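Local atomic coordinates of XPF endonuclease (Aeropyrum pernix, PDB entry 2BGW), a protein that probably cuts DNA as a metal-dependent, structure-specific endonuclease of the XPF family, acting in nucleotide excision repair. Residues Glu52-Ser57 / Gly66-Gln71; Ala108-Leu111 / Ile115-Met118. One frame throughout, in Å; residues are numbered along the deposited sequence.

Interaction 1 closes along the chain before interaction 2 opens, and their centres lie about 12 Å apart within the nuclease domain. Interaction 1 (52-57 with 66-71) ties the metal-binding part of strand 49-55 to helix 67-78; interaction 2 (108-111 with 115-118) joins the end of helix 99-112 to strand 116-120, the outermost strand on that side of the same mixed sheet within this chain. Strand 81-87 lies between the two strands. The contacts meet directly where F69 packs on A108 and L109, and where L68 packs on L109. The active-site strand and the subunit interface are thus linked through apolar side chains packed between helices 67-78 and 99-112.

Interaction 1 of 2, residues Glu52-Ser57 / Gly66-Gln71; sequences ERKTSS and GRLFEQ. With MG (magnesium ion), chain E; SO4 (sulfate ion), chain G.
The carboxylate of E52 and the side-chain amide of Q71 meet with their planes 55° apart, the two side chains crossing at about a right angle. Q71 NE2 lies over one face of the E52 carboxylate, nearest its carbon (NE2 to CD 2.9 Å), with neither oxygen at an angle fit for a hydrogen bond. E52 OE2 instead binds the magnesium ion at 2.3 Å. D42 and R53 complete the magnesium site, R53 turning its backbone O toward the ion. On the other side of the strand, the guanidinium of R53 receives a sulfate at its edge, in plane: R53 NH1 donates to O1 of the ion at 2.8 Å, and NH2 makes a weak bond to O3. E87 forms a salt bridge with the same guanidinium.

The amide of Q71 is gripped from its oxygen end by K54, which approaches from the opposite direction. K54 NZ bonds to Q71 OE1 at 2.6 Å, standing above the carbonyl plane, 46° out of it. Q71 reaches this position with CG anti to its backbone N (chi1 -173°) and an extended chain beyond. K54 NZ also lies near E52 OE2, a long salt bridge of 3.6 Å, while its end brushes CD1 of L68. An alanine in place of Q71 would probably leave one face of the E52 carboxylate without its amide cover and K54 NZ without its acceptor, freer to swing beside E52.

T55 is the N-cap of helix 56-65, its OG1 accepting from D58 N. E52, R53 and K54, with D42 before them and D58 after, match the ERK signature of XPF-type nucleases, and the magnesium at D42, E52 and R53 marks this as the metal site of a PD-(D/E)XK fold.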
ATOM      1  N   GLU A  52      -0.240  -4.592   4.189  1.00 30.14           N
ATOM      2  CA  GLU A  52       0.469  -4.529   5.455  1.00 31.19           C
ATOM      3  C   GLU A  52      -0.587  -4.865   6.471  1.00 31.04           C
ATOM      4  O   GLU A  52      -1.614  -4.218   6.518  1.00 31.67           O
ATOM      5  CB  GLU A  52       1.037  -3.100   5.642  1.00 31.77           C
ATOM      6  CG  GLU A  52       1.709  -2.742   6.966  1.00 34.12           C
ATOM      7  CD  GLU A  52       2.610  -3.846   7.524  1.00 38.33           C
ATOM      8  OE1 GLU A  52       3.390  -4.474   6.764  1.00 39.17           O
ATOM      9  OE2 GLU A  52       2.547  -4.076   8.756  1.00 39.93           O
ATOM     10  N   ARG A  53      -0.372  -5.919   7.242  1.00 31.39           N
ATOM     11  CA  ARG A  53      -1.375  -6.387   8.209  1.00 31.53           C
ATOM     12  C   ARG A  53      -0.984  -5.928   9.583  1.00 32.24           C
ATOM     13  O   ARG A  53       0.154  -6.109   9.988  1.00 32.53           O
ATOM     14  CB  ARG A  53      -1.474  -7.905   8.227  1.00 30.75           C
ATOM     15  CG  ARG A  53      -2.461  -8.424   9.229  1.00 30.29           C
ATOM     16  CD  ARG A  53      -2.209  -9.887   9.518  1.00 29.90           C
ATOM     17  NE  ARG A  53      -2.994 -10.396  10.641  1.00 29.76           N
ATOM     18  CZ  ARG A  53      -2.472 -10.879  11.770  1.00 29.92           C
ATOM     19  NH1 ARG A  53      -1.160 -10.929  11.933  1.00 27.67           N
ATOM     20  NH2 ARG A  53      -3.262 -11.333  12.735  1.00 28.63           N
ATOM     21  N   LYS A  54      -1.940  -5.354  10.303  1.00 32.97           N
ATOM     22  CA  LYS A  54      -1.700  -4.844  11.647  1.00 33.23           C
ATOM     23  C   LYS A  54      -2.908  -5.062  12.538  1.00 32.84           C
ATOM     24  O   LYS A  54      -4.036  -4.745  12.146  1.00 32.63           O
ATOM     25  CB  LYS A  54      -1.393  -3.359  11.548  1.00 33.51           C
ATOM     26  CG  LYS A  54      -0.084  -3.013  12.126  1.00 35.07           C
ATOM     27  CD  LYS A  54       0.684  -2.135  11.213  1.00 37.08           C
ATOM     28  CE  LYS A  54       2.143  -2.413  11.432  1.00 39.51           C
ATOM     29  NZ  LYS A  54       2.874  -1.240  10.974  1.00 41.43           N
ATOM     30  N   THR A  55      -2.672  -5.626  13.720  1.00 32.98           N
ATOM     31  CA  THR A  55      -3.708  -5.718  14.767  1.00 33.28           C
ATOM     32  C   THR A  55      -4.035  -4.302  15.232  1.00 34.16           C
ATOM     33  O   THR A  55      -3.153  -3.415  15.229  1.00 34.54           O
ATOM     34  CB  THR A  55      -3.206  -6.450  16.001  1.00 32.96           C
ATOM     35  OG1 THR A  55      -1.957  -5.879  16.381  1.00 33.31           O
ATOM     36  CG2 THR A  55      -3.038  -7.951  15.769  1.00 31.79           C
ATOM     37  N   SER A  56      -5.276  -4.055  15.633  1.00 34.59           N
ATOM     38  CA  SER A  56      -5.619  -2.678  15.936  1.00 35.75           C
ATOM     39  C   SER A  56      -4.599  -2.088  16.901  1.00 36.44           C
ATOM     40  O   SER A  56      -4.191  -0.924  16.743  1.00 36.62           O
ATOM     41  CB  SER A  56      -7.031  -2.529  16.469  1.00 35.80           C
ATOM     42  OG  SER A  56      -7.362  -3.618  17.300  1.00 36.97           O
ATOM     43  N   SER A  57      -4.150  -2.893  17.869  1.00 36.57           N
ATOM     44  CA  SER A  57      -3.195  -2.362  18.838  1.00 36.88           C
ATOM     45  C   SER A  57      -1.771  -2.090  18.288  1.00 36.68           C
ATOM     46  O   SER A  57      -1.168  -1.065  18.640  1.00 37.02           O
ATOM     47  CB  SER A  57      -3.230  -3.087  20.191  1.00 36.94           C
ATOM     48  OG  SER A  57      -3.179  -4.475  20.038  1.00 38.38           O
ATOM     49  N   GLY A  66       6.368   6.198  16.096  1.00 43.73           N
ATOM     50  CA  GLY A  66       6.942   6.862  14.938  1.00 44.09           C
ATOM     51  C   GLY A  66       7.152   5.863  13.807  1.00 44.46           C
ATOM     52  O   GLY A  66       7.289   6.245  12.637  1.00 44.38           O
ATOM     53  N   ARG A  67       7.175   4.576  14.159  1.00 44.60           N
ATOM     54  CA  ARG A  67       7.235   3.494  13.186  1.00 44.73           C
ATOM     55  C   ARG A  67       6.169   3.580  12.068  1.00 44.08           C
ATOM     56  O   ARG A  67       6.501   3.410  10.893  1.00 45.07           O
ATOM     57  CB  ARG A  67       7.086   2.168  13.894  1.00 45.14           C
ATOM     58  CG  ARG A  67       8.337   1.570  14.428  1.00 49.04           C
ATOM     59  CD  ARG A  67       8.036   0.095  14.632  1.00 57.29           C
ATOM     60  NE  ARG A  67       9.169  -0.654  15.173  1.00 65.00           N
ATOM     61  CZ  ARG A  67       9.055  -1.737  15.961  1.00 69.22           C
ATOM     62  NH1 ARG A  67       7.846  -2.201  16.316  1.00 69.95           N
ATOM     63  NH2 ARG A  67      10.154  -2.357  16.414  1.00 70.57           N
ATOM     64  N   LEU A  68       4.906   3.846  12.421  1.00 42.67           N
ATOM     65  CA  LEU A  68       3.798   3.802  11.457  1.00 40.98           C
ATOM     66  C   LEU A  68       3.969   4.620  10.186  1.00 40.58           C
ATOM     67  O   LEU A  68       3.788   4.099   9.091  1.00 40.50           O
ATOM     68  CB  LEU A  68       2.479   4.187  12.104  1.00 40.70           C
ATOM     69  CG  LEU A  68       1.267   4.073  11.170  1.00 39.41           C
ATOM     70  CD1 LEU A  68       0.965   2.605  10.784  1.00 38.11           C
ATOM     71  CD2 LEU A  68       0.050   4.755  11.765  1.00 36.95           C
ATOM     72  N   PHE A  69       4.285   5.894  10.311  1.00 40.01           N
ATOM     73  CA  PHE A  69       4.353   6.709   9.121  1.00 39.95           C
ATOM     74  C   PHE A  69       5.641   6.530   8.305  1.00 40.39           C
ATOM     75  O   PHE A  69       5.704   6.936   7.129  1.00 40.15           O
ATOM     76  CB  PHE A  69       4.128   8.159   9.485  1.00 39.89           C
ATOM     77  CG  PHE A  69       2.705   8.488   9.705  1.00 40.29           C
ATOM     78  CD1 PHE A  69       2.006   7.930  10.769  1.00 41.99           C
ATOM     79  CD2 PHE A  69       2.041   9.344   8.839  1.00 40.11           C
ATOM     80  CE1 PHE A  69       0.646   8.240  10.967  1.00 42.39           C
ATOM     81  CE2 PHE A  69       0.690   9.659   9.025  1.00 39.77           C
ATOM     82  CZ  PHE A  69      -0.004   9.116  10.094  1.00 41.17           C
ATOM     83  N   GLU A  70       6.673   5.941   8.915  1.00 40.39           N
ATOM     84  CA  GLU A  70       7.880   5.672   8.169  1.00 40.54           C
ATOM     85  C   GLU A  70       7.539   4.519   7.269  1.00 40.40           C
ATOM     86  O   GLU A  70       7.667   4.619   6.048  1.00 40.78           O
ATOM     87  CB  GLU A  70       9.075   5.372   9.076  1.00 40.91           C
ATOM     88  CG  GLU A  70       9.865   6.654   9.483  1.00 42.07           C
ATOM     89  N   GLN A  71       7.044   3.446   7.863  1.00 39.80           N
ATOM     90  CA  GLN A  71       6.524   2.317   7.103  1.00 39.80           C
ATOM     91  C   GLN A  71       5.511   2.725   6.037  1.00 39.17           C
ATOM     92  O   GLN A  71       5.466   2.163   4.951  1.00 38.98           O
ATOM     93  CB  GLN A  71       5.837   1.407   8.067  1.00 39.90           C
ATOM     94  CG  GLN A  71       5.394   0.123   7.501  1.00 42.77           C
ATOM     95  CD  GLN A  71       5.099  -0.836   8.628  1.00 48.49           C
ATOM     96  OE1 GLN A  71       5.107  -0.438   9.807  1.00 51.51           O
ATOM     97  NE2 GLN A  71       4.853  -2.099   8.296  1.00 49.53           N
TER
HETATM   98 MG    MG E1230       2.770  -6.167   9.630  1.00 61.95          MG
HETATM   99  S   SO4 G1232      -0.003 -12.290  15.002  1.00 60.75           S
HETATM  100  O1  SO4 G1232       0.366 -12.551  13.613  1.00 62.12           O
HETATM  101  O2  SO4 G1232       0.132 -10.845  15.235  1.00 59.15           O
HETATM  102  O3  SO4 G1232      -1.399 -12.693  15.248  1.00 60.83           O
HETATM  103  O4  SO4 G1232       0.888 -13.111  15.833  1.00 59.55           O

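Interaction 2 of 2, residues Ala108-Leu111 / Ile115-Met118; sequences ALQL and IRLM. With SO4 (sulfate ion), chain K; nucleotides of chain D.
L109 opens the contact with both its backbone and its side chain. Its carbonyl O accepts a hydrogen bond from I115 N at 3.0 Å, holding the start of the returning chain against the end of the helix. The leucine side chain also faces the strand: L109 CB lies 4.4 Å from I115 CB, and L109 CD1 approaches L117 CD2 at 4.3 Å.

Q110 comes next, resting its CA-H on the carbonyl of I115, with Q110 CA 3.4 Å from I115 O. Its CG, 3.9 Å from L117 CD1, adds an apolar touch. Set beside the backbone N (chi1 -83°) and bent at chi2, the chain carries its polar end toward the dimer interface, where OE1 accepts a hydrogen bond from R116 NE of the second subunit. L111 points away from the strand, but its carbonyl O comes within 3.6 Å of C1' of the thymidine DT1 of chain D.

R116 turns from the helix; its NH2 donates to G114 O of the second subunit and also, at 3.2 Å, to O3 of a sulfate that R116 of the second subunit bonds as well.

The pair closes a beta-alpha-beta unit: from strand 81-87 through helix 99-112 to strand 116-120, which runs parallel to 81-87 and bonds to it through R116 and M118. Between these layers, I115 packs on V82 and I84, while L109 and I115 also reach helix 67-78.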
ATOM      1  N   ALA A 108      -4.937  10.784   7.767  1.00 33.66           N
ATOM      2  CA  ALA A 108      -3.659  11.232   7.163  1.00 33.66           C
ATOM      3  C   ALA A 108      -2.987  10.185   6.265  1.00 33.66           C
ATOM      4  O   ALA A 108      -2.531  10.522   5.164  1.00 33.39           O
ATOM      5  CB  ALA A 108      -2.671  11.703   8.247  1.00 33.25           C
ATOM      6  N   LEU A 109      -2.903   8.935   6.739  1.00 33.61           N
ATOM      7  CA  LEU A 109      -2.407   7.835   5.925  1.00 33.90           C
ATOM      8  C   LEU A 109      -3.170   7.791   4.616  1.00 35.24           C
ATOM      9  O   LEU A 109      -2.610   7.461   3.583  1.00 35.91           O
ATOM     10  CB  LEU A 109      -2.628   6.529   6.618  1.00 33.01           C
ATOM     11  CG  LEU A 109      -1.826   6.284   7.867  1.00 32.61           C
ATOM     12  CD1 LEU A 109      -2.504   5.190   8.612  1.00 31.75           C
ATOM     13  CD2 LEU A 109      -0.436   5.877   7.510  1.00 31.83           C
ATOM     14  N   GLN A 110      -4.453   8.145   4.677  1.00 36.43           N
ATOM     15  CA  GLN A 110      -5.349   8.103   3.540  1.00 37.36           C
ATOM     16  C   GLN A 110      -5.184   9.306   2.639  1.00 37.48           C
ATOM     17  O   GLN A 110      -5.173   9.159   1.443  1.00 38.38           O
ATOM     18  CB  GLN A 110      -6.797   8.040   4.014  1.00 38.03           C
ATOM     19  CG  GLN A 110      -7.347   6.648   4.401  1.00 40.28           C
ATOM     20  CD  GLN A 110      -8.024   5.982   3.227  1.00 44.37           C
ATOM     21  OE1 GLN A 110      -7.529   6.055   2.087  1.00 46.79           O
ATOM     22  NE2 GLN A 110      -9.156   5.329   3.482  1.00 43.41           N
ATOM     23  N   LEU A 111      -5.082  10.503   3.189  1.00 37.77           N
ATOM     24  CA  LEU A 111      -4.995  11.703   2.350  1.00 37.66           C
ATOM     25  C   LEU A 111      -3.566  12.094   1.964  1.00 37.78           C
ATOM     26  O   LEU A 111      -3.330  12.629   0.893  1.00 37.75           O
ATOM     27  CB  LEU A 111      -5.663  12.897   3.030  1.00 37.64           C
ATOM     28  CG  LEU A 111      -7.176  13.106   2.992  1.00 38.07           C
ATOM     29  CD1 LEU A 111      -7.520  14.585   3.239  1.00 37.24           C
ATOM     30  CD2 LEU A 111      -7.750  12.654   1.665  1.00 39.57           C
ATOM     31  N   ILE A 115      -2.773   5.933   1.014  1.00 29.78           N
ATOM     32  CA  ILE A 115      -2.878   4.561   1.500  1.00 29.19           C
ATOM     33  C   ILE A 115      -4.337   4.262   1.695  1.00 28.99           C
ATOM     34  O   ILE A 115      -5.140   5.183   1.835  1.00 29.31           O
ATOM     35  CB  ILE A 115      -2.088   4.339   2.786  1.00 29.39           C
ATOM     36  CG1 ILE A 115      -0.624   4.105   2.466  1.00 29.56           C
ATOM     37  CG2 ILE A 115      -2.549   3.107   3.534  1.00 29.34           C
ATOM     38  CD1 ILE A 115       0.257   5.271   2.842  1.00 31.46           C
ATOM     39  N   ARG A 116      -4.682   2.976   1.647  1.00 28.70           N
ATOM     40  CA  ARG A 116      -6.075   2.500   1.767  1.00 28.03           C
ATOM     41  C   ARG A 116      -6.228   1.619   2.992  1.00 28.27           C
ATOM     42  O   ARG A 116      -5.382   0.747   3.254  1.00 27.84           O
ATOM     43  CB  ARG A 116      -6.513   1.764   0.496  1.00 27.22           C
ATOM     44  CG  ARG A 116      -6.668   2.700  -0.660  1.00 25.19           C
ATOM     45  CD  ARG A 116      -6.884   2.008  -1.959  1.00 24.78           C
ATOM     46  NE  ARG A 116      -7.209   2.973  -3.005  1.00 25.81           N
ATOM     47  CZ  ARG A 116      -8.438   3.433  -3.220  1.00 27.25           C
ATOM     48  NH1 ARG A 116      -9.435   3.015  -2.457  1.00 28.22           N
ATOM     49  NH2 ARG A 116      -8.679   4.318  -4.177  1.00 26.04           N
ATOM     50  N   LEU A 117      -7.285   1.876   3.760  1.00 28.92           N
ATOM     51  CA  LEU A 117      -7.493   1.168   5.032  1.00 29.64           C
ATOM     52  C   LEU A 117      -8.650   0.236   4.907  1.00 30.42           C
ATOM     53  O   LEU A 117      -9.642   0.582   4.270  1.00 31.24           O
ATOM     54  CB  LEU A 117      -7.778   2.131   6.168  1.00 28.97           C
ATOM     55  CG  LEU A 117      -6.648   3.082   6.536  1.00 30.35           C
ATOM     56  CD1 LEU A 117      -7.185   4.180   7.430  1.00 31.98           C
ATOM     57  CD2 LEU A 117      -5.460   2.376   7.202  1.00 30.23           C
ATOM     58  N   MET A 118      -8.506  -0.958   5.472  1.00 31.02           N
ATOM     59  CA  MET A 118      -9.627  -1.859   5.676  1.00 31.87           C
ATOM     60  C   MET A 118      -9.601  -2.203   7.146  1.00 31.90           C
ATOM     61  O   MET A 118      -8.519  -2.449   7.699  1.00 32.23           O
ATOM     62  CB  MET A 118      -9.461  -3.161   4.888  1.00 32.05           C
ATOM     63  CG  MET A 118      -9.267  -3.022   3.404  1.00 34.20           C
ATOM     64  SD  MET A 118     -10.729  -3.159   2.347  1.00 38.65           S
ATOM     65  CE  MET A 118     -11.777  -4.235   3.309  1.00 40.22           C
TER
HETATM   66  S   SO4 K1016      -6.315   7.147  -5.681  1.00 67.28           S
HETATM   67  O1  SO4 K1016      -6.108   8.093  -4.578  1.00 67.08           O
HETATM   68  O2  SO4 K1016      -5.322   7.474  -6.703  1.00 68.67           O
HETATM   69  O3  SO4 K1016      -6.045   5.764  -5.218  1.00 67.23           O
HETATM   70  O4  SO4 K1016      -7.666   7.315  -6.252  1.00 64.66           O
ATOM     71  O5'  DT D   1      -7.477   9.761  -1.936  1.00 50.43           O
ATOM     72  C5'  DT D   1      -6.832  10.582  -2.886  1.00 45.91           C
ATOM     73  C4'  DT D   1      -5.676  11.260  -2.204  1.00 43.94           C
ATOM     74  O4'  DT D   1      -4.550  10.372  -2.027  1.00 42.90           O
ATOM     75  C3'  DT D   1      -5.192  12.334  -3.128  1.00 44.51           C
ATOM     76  O3'  DT D   1      -5.303  13.549  -2.492  1.00 44.62           O
ATOM     77  C2'  DT D   1      -3.742  12.015  -3.480  1.00 43.80           C
ATOM     78  C1'  DT D   1      -3.368  11.052  -2.385  1.00 42.34           C
ATOM     79  N1   DT D   1      -2.371  10.106  -2.866  1.00 42.13           N
ATOM     80  C2   DT D   1      -1.027  10.325  -2.572  1.00 42.36           C
ATOM     81  O2   DT D   1      -0.600  11.263  -1.934  1.00 41.86           O
ATOM     82  N3   DT D   1      -0.165   9.376  -3.053  1.00 41.59           N
ATOM     83  C4   DT D   1      -0.527   8.265  -3.796  1.00 41.92           C
ATOM     84  O4   DT D   1       0.328   7.483  -4.182  1.00 42.78           O
ATOM     85  C5   DT D   1      -1.943   8.092  -4.082  1.00 41.36           C
ATOM     86  C7   DT D   1      -2.433   6.979  -4.963  1.00 39.36           C
ATOM     87  C6   DT D   1      -2.790   9.017  -3.606  1.00 41.87           C
TER